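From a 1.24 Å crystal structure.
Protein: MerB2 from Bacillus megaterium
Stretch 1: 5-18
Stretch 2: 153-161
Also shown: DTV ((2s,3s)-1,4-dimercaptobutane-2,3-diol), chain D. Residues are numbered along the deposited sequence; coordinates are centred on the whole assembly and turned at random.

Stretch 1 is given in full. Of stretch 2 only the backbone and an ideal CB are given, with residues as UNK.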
# COMPACT_ATOMS: atom_id res chain seq x y z
N THR A 5 -1.56 -17.98 -3.63
CA THR A 5 -0.80 -18.75 -2.65
C THR A 5 0.46 -17.99 -2.29
O THR A 5 0.84 -17.88 -1.12
CB THR A 5 -0.42 -20.15 -3.21
OG1 THR A 5 -1.62 -20.93 -3.37
CG2 THR A 5 0.54 -20.89 -2.28
N GLU A 6 1.10 -17.43 -3.30
CA GLU A 6 2.33 -16.71 -3.11
C GLU A 6 2.13 -15.52 -2.14
O GLU A 6 2.95 -15.31 -1.25
CB GLU A 6 2.87 -16.26 -4.46
CG GLU A 6 4.17 -15.50 -4.39
CD GLU A 6 4.71 -15.15 -5.76
OE1 GLU A 6 4.34 -15.83 -6.74
OE2 GLU A 6 5.51 -14.19 -5.85
N LEU A 7 1.05 -14.75 -2.31
CA LEU A 7 0.81 -13.59 -1.44
C LEU A 7 0.57 -13.99 0.01
O LEU A 7 1.10 -13.38 0.93
CB LEU A 7 -0.37 -12.77 -1.96
CG LEU A 7 -0.65 -11.48 -1.21
CD1 LEU A 7 0.58 -10.55 -1.24
CD2 LEU A 7 -1.86 -10.81 -1.82
N LYS A 8 -0.26 -15.01 0.21
CA LYS A 8 -0.50 -15.53 1.56
C LYS A 8 0.81 -15.95 2.20
O LYS A 8 1.08 -15.64 3.37
CB LYS A 8 -1.46 -16.72 1.51
CG LYS A 8 -2.74 -16.45 0.78
CD LYS A 8 -3.67 -17.65 0.79
CE LYS A 8 -5.05 -17.25 0.29
NZ LYS A 8 -6.02 -18.35 0.48
N LYS A 9 1.64 -16.66 1.44
CA LYS A 9 2.90 -17.16 1.97
C LYS A 9 3.89 -16.03 2.24
O LYS A 9 4.66 -16.09 3.19
CB LYS A 9 3.53 -18.20 1.03
CG LYS A 9 2.70 -19.47 0.84
CD LYS A 9 2.45 -20.21 2.13
CE LYS A 9 1.61 -21.46 1.86
NZ LYS A 9 1.47 -22.34 3.05
N PHE A 10 3.85 -14.99 1.41
CA PHE A 10 4.64 -13.78 1.65
C PHE A 10 4.31 -13.18 3.01
O PHE A 10 5.21 -12.87 3.80
CB PHE A 10 4.41 -12.76 0.52
CG PHE A 10 4.74 -11.32 0.88
CD1 PHE A 10 6.05 -10.84 0.80
CD2 PHE A 10 3.73 -10.44 1.24
CE1 PHE A 10 6.32 -9.51 1.13
CE2 PHE A 10 4.02 -9.12 1.57
CZ PHE A 10 5.30 -8.66 1.49
N TYR A 11 3.03 -13.03 3.32
CA TYR A 11 2.65 -12.43 4.58
C TYR A 11 2.97 -13.34 5.76
O TYR A 11 3.32 -12.85 6.83
CB TYR A 11 1.18 -12.09 4.59
CG TYR A 11 0.82 -10.80 3.91
CD1 TYR A 11 1.24 -9.58 4.41
CD2 TYR A 11 0.00 -10.80 2.80
CE1 TYR A 11 0.89 -8.40 3.81
CE2 TYR A 11 -0.37 -9.62 2.18
CZ TYR A 11 0.07 -8.42 2.69
OH TYR A 11 -0.31 -7.25 2.08
N GLU A 12 2.83 -14.65 5.59
CA GLU A 12 3.17 -15.56 6.68
C GLU A 12 4.66 -15.49 7.00
O GLU A 12 5.06 -15.50 8.17
CB GLU A 12 2.75 -16.99 6.36
CG GLU A 12 1.24 -17.18 6.41
CD GLU A 12 0.83 -18.61 6.15
OE1 GLU A 12 -0.39 -18.88 6.27
OE2 GLU A 12 1.71 -19.46 5.85
N LEU A 13 5.49 -15.42 5.95
CA LEU A 13 6.94 -15.31 6.15
C LEU A 13 7.28 -13.98 6.83
O LEU A 13 8.08 -13.91 7.76
CB LEU A 13 7.68 -15.45 4.82
CG LEU A 13 9.20 -15.27 4.87
CD1 LEU A 13 9.86 -16.24 5.84
CD2 LEU A 13 9.77 -15.44 3.47
N LEU A 14 6.65 -12.90 6.37
CA LEU A 14 6.88 -11.59 6.98
C LEU A 14 6.47 -11.58 8.46
O LEU A 14 7.21 -11.07 9.30
CB LEU A 14 6.12 -10.52 6.20
CG LEU A 14 6.31 -9.08 6.64
CD1 LEU A 14 7.76 -8.65 6.65
CD2 LEU A 14 5.50 -8.20 5.72
N LEU A 15 5.31 -12.13 8.80
CA LEU A 15 4.91 -12.19 10.20
C LEU A 15 5.91 -12.97 11.05
O LEU A 15 6.19 -12.59 12.20
CB LEU A 15 3.53 -12.83 10.34
CG LEU A 15 2.34 -11.94 9.99
CD1 LEU A 15 1.06 -12.74 9.84
CD2 LEU A 15 2.16 -10.86 11.06
N ALA A 16 6.46 -14.04 10.49
CA ALA A 16 7.46 -14.83 11.20
C ALA A 16 8.72 -14.01 11.49
O ALA A 16 9.38 -14.20 12.52
CB ALA A 16 7.82 -16.07 10.38
N LYS A 17 9.05 -13.09 10.58
CA LYS A 17 10.26 -12.27 10.69
C LYS A 17 10.11 -11.07 11.62
O LYS A 17 11.09 -10.56 12.15
CB LYS A 17 10.66 -11.74 9.30
CG LYS A 17 11.20 -12.77 8.36
CD LYS A 17 11.27 -12.23 6.92
CE LYS A 17 12.08 -13.15 6.04
NZ LYS A 17 13.53 -13.02 6.33
N LEU A 18 8.89 -10.57 11.75
CA LEU A 18 8.65 -9.35 12.51
C LEU A 18 8.60 -9.62 14.01
O LEU A 18 8.23 -10.71 14.44
CB LEU A 18 7.35 -8.71 12.07
CG LEU A 18 7.37 -8.10 10.68
CD1 LEU A 18 5.99 -7.65 10.28
CD2 LEU A 18 8.36 -6.93 10.60
N UNK A 153 7.92 -9.46 -8.29
CA UNK A 153 7.87 -10.50 -7.27
C UNK A 153 7.98 -9.92 -5.86
O UNK A 153 8.81 -9.05 -5.62
CB UNK A 153 8.99 -11.52 -7.50
N UNK A 154 7.15 -10.38 -4.94
CA UNK A 154 7.23 -9.86 -3.61
C UNK A 154 8.38 -10.63 -2.90
O UNK A 154 8.70 -11.74 -3.19
CB UNK A 154 5.89 -10.00 -2.88
N UNK A 155 8.93 -9.94 -1.96
CA UNK A 155 10.29 -10.08 -1.36
C UNK A 155 10.06 -9.74 0.14
O UNK A 155 9.73 -8.68 0.46
CB UNK A 155 11.33 -9.16 -2.02
N UNK A 156 10.17 -10.69 1.00
CA UNK A 156 10.02 -10.48 2.45
C UNK A 156 11.10 -9.64 3.11
O UNK A 156 10.91 -9.24 4.22
CB UNK A 156 9.98 -11.84 3.15
N UNK A 157 12.18 -9.34 2.41
CA UNK A 157 13.20 -8.48 2.99
C UNK A 157 13.28 -7.13 2.30
O UNK A 157 13.99 -6.26 2.76
CB UNK A 157 14.56 -9.17 2.93
N UNK A 158 12.52 -6.95 1.23
CA UNK A 158 12.56 -5.72 0.48
C UNK A 158 11.79 -4.65 1.23
O UNK A 158 10.73 -4.93 1.76
CB UNK A 158 11.99 -5.92 -0.93
N UNK A 159 12.33 -3.43 1.28
CA UNK A 159 11.54 -2.35 1.86
C UNK A 159 10.33 -2.02 0.99
O UNK A 159 10.38 -2.21 -0.24
CB UNK A 159 12.41 -1.10 2.05
N UNK A 160 9.26 -1.53 1.60
CA UNK A 160 8.02 -1.28 0.88
C UNK A 160 7.99 0.12 0.24
O UNK A 160 8.18 0.26 -0.96
CB UNK A 160 6.83 -1.45 1.83
N UNK A 161 7.78 1.18 1.04
CA UNK A 161 7.41 2.48 0.47
C UNK A 161 8.42 3.01 -0.54
O UNK A 161 8.04 3.54 -1.59
CB UNK A 161 7.24 3.50 1.59
S1 DTV D . 7.32 -6.46 -0.82
C1 DTV D . 5.62 -5.98 -1.12
C2 DTV D . 5.28 -4.59 -0.61
O2 DTV D . 5.99 -3.63 -1.35
C3 DTV D . 3.79 -4.25 -0.70
O3 DTV D . 3.06 -5.13 0.13
C4 DTV D . 3.24 -4.33 -2.12
S4 DTV D . 1.74 -3.37 -2.31

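Position 153 has its CA-to-CB bond sideways to the helix of stretch 1. Its ideal CB lies 4.7 Å from Glu6 OE2, and phi is -59° with psi 135°. These angles suit proline, but many small or polar residues would also fit. The deposited residue is Pro153. It makes no close contact with stretch 1.

Position 154 points toward the helix. Its ideal CB is 3.8 Å from Phe10 CD1, and the methyl groups of Leu7 lie further along. An apolar side chain is expected, and leucine, methionine or an aromatic residue would all suit. The residue is Phe154, with chi1 in m. Its CB sits over one face of the Phe10 ring, 4.1 Å from the centroid, in a CH-pi contact. The edge of its own ring turns toward the face of Phe10; the centroids are 5.5 Å apart and the planes meet at 66°. Phe154 CD2 packs 3.8 Å from Leu7 CD1. DTV C1 lies over one face of the Phe154 ring. The backbone is held too: water 1 donates to Glu6 OE2 at 2.7 Å and accepts from Phe154 N at 2.9 Å.

Position 155 points away, and nothing of stretch 1 lies near its ideal CB. A polar residue that can serve the following turn would suit, such as aspartate, asparagine or serine. It is Asp155. Its OD1 accepts a hydrogen bond from the backbone N of 157 at 3.1 Å. Its carbonyl O lies at the edge of the Phe10 ring, 3.6 Å from Phe10 CE1.

Position 156 points toward the helix where the backbones come close: the CA of 156 is 5.6 Å from Leu14 CA. The ideal CB is 3.6 Å from Leu13 CD2 and 3.8 Å from Lys17 CE. This closeness favours a small side chain: alanine, serine or perhaps cysteine. It is Ser156, with chi1 in p. Its OG lies 3.2 Å from Lys17 CE and 3.5 Å from Leu13 CD2.

Position 157 is sideways, but Lys17 NZ is 5.2 Å from its ideal CB. An acidic residue could meet that charge, and a neutral polar one could also fit. It is Glu157. Its chain bends through chi1 and chi2, both m, and OE2 forms a salt bridge with Lys17 NZ at 2.8 Å.

Position 158 is sideways and meets nothing of stretch 1, so the choice is broad. It is Ala158.

Position 159 is out of reach and directly precedes a helix. Serine, aspartate or proline would be plausible. It is Pro159, at the N-cap.

Position 160 points toward stretch 1, but its ideal CB touches nothing there. Only a long side chain could reach Phe10, Tyr11 and Leu14. A large aromatic or methionine would suit. It is Trp160. Its CZ2 lies 3.7 Å from Leu14 CD2 and 4.1 Å from Phe10 CZ.

Position 161 is out of reach and helical. Many residues would do; it is Ala161.

Stretch 2, residues 153-161: PFDSEAPWA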
# COMPACT_ATOMS: atom_id res chain seq x y z
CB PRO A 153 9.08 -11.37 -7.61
CG PRO A 153 9.28 -11.17 -9.07
CD PRO A 153 8.94 -9.73 -9.31
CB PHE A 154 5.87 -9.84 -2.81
CG PHE A 154 4.79 -8.87 -3.35
CD1 PHE A 154 4.98 -8.09 -4.47
CD2 PHE A 154 3.61 -8.73 -2.66
CE1 PHE A 154 4.00 -7.23 -4.92
CE2 PHE A 154 2.63 -7.86 -3.10
CZ PHE A 154 2.84 -7.12 -4.24
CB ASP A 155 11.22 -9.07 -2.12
CG ASP A 155 12.70 -9.05 -1.68
OD1 ASP A 155 13.04 -9.18 -0.53
OD2 ASP A 155 13.54 -8.74 -2.54
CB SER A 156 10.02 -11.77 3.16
OG SER A 156 11.26 -12.34 3.10
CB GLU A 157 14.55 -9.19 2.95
CG GLU A 157 14.68 -10.25 4.01
CD GLU A 157 14.65 -9.69 5.43
OE1 GLU A 157 15.33 -8.68 5.72
OE2 GLU A 157 13.93 -10.27 6.27
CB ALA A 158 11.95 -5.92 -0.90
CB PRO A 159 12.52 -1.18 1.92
CG PRO A 159 13.54 -1.47 0.88
CD PRO A 159 13.65 -2.96 0.81
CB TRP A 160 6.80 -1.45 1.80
CG TRP A 160 6.46 -2.84 2.34
CD1 TRP A 160 7.32 -3.87 2.60
CD2 TRP A 160 5.15 -3.31 2.72
NE1 TRP A 160 6.62 -4.96 3.08
CE2 TRP A 160 5.29 -4.64 3.17
CE3 TRP A 160 3.86 -2.72 2.71
CZ2 TRP A 160 4.20 -5.39 3.62
CZ3 TRP A 160 2.78 -3.49 3.14
CH2 TRP A 160 2.96 -4.81 3.58
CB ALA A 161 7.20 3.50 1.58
O HOH W 1 4.62 -11.65 -5.52
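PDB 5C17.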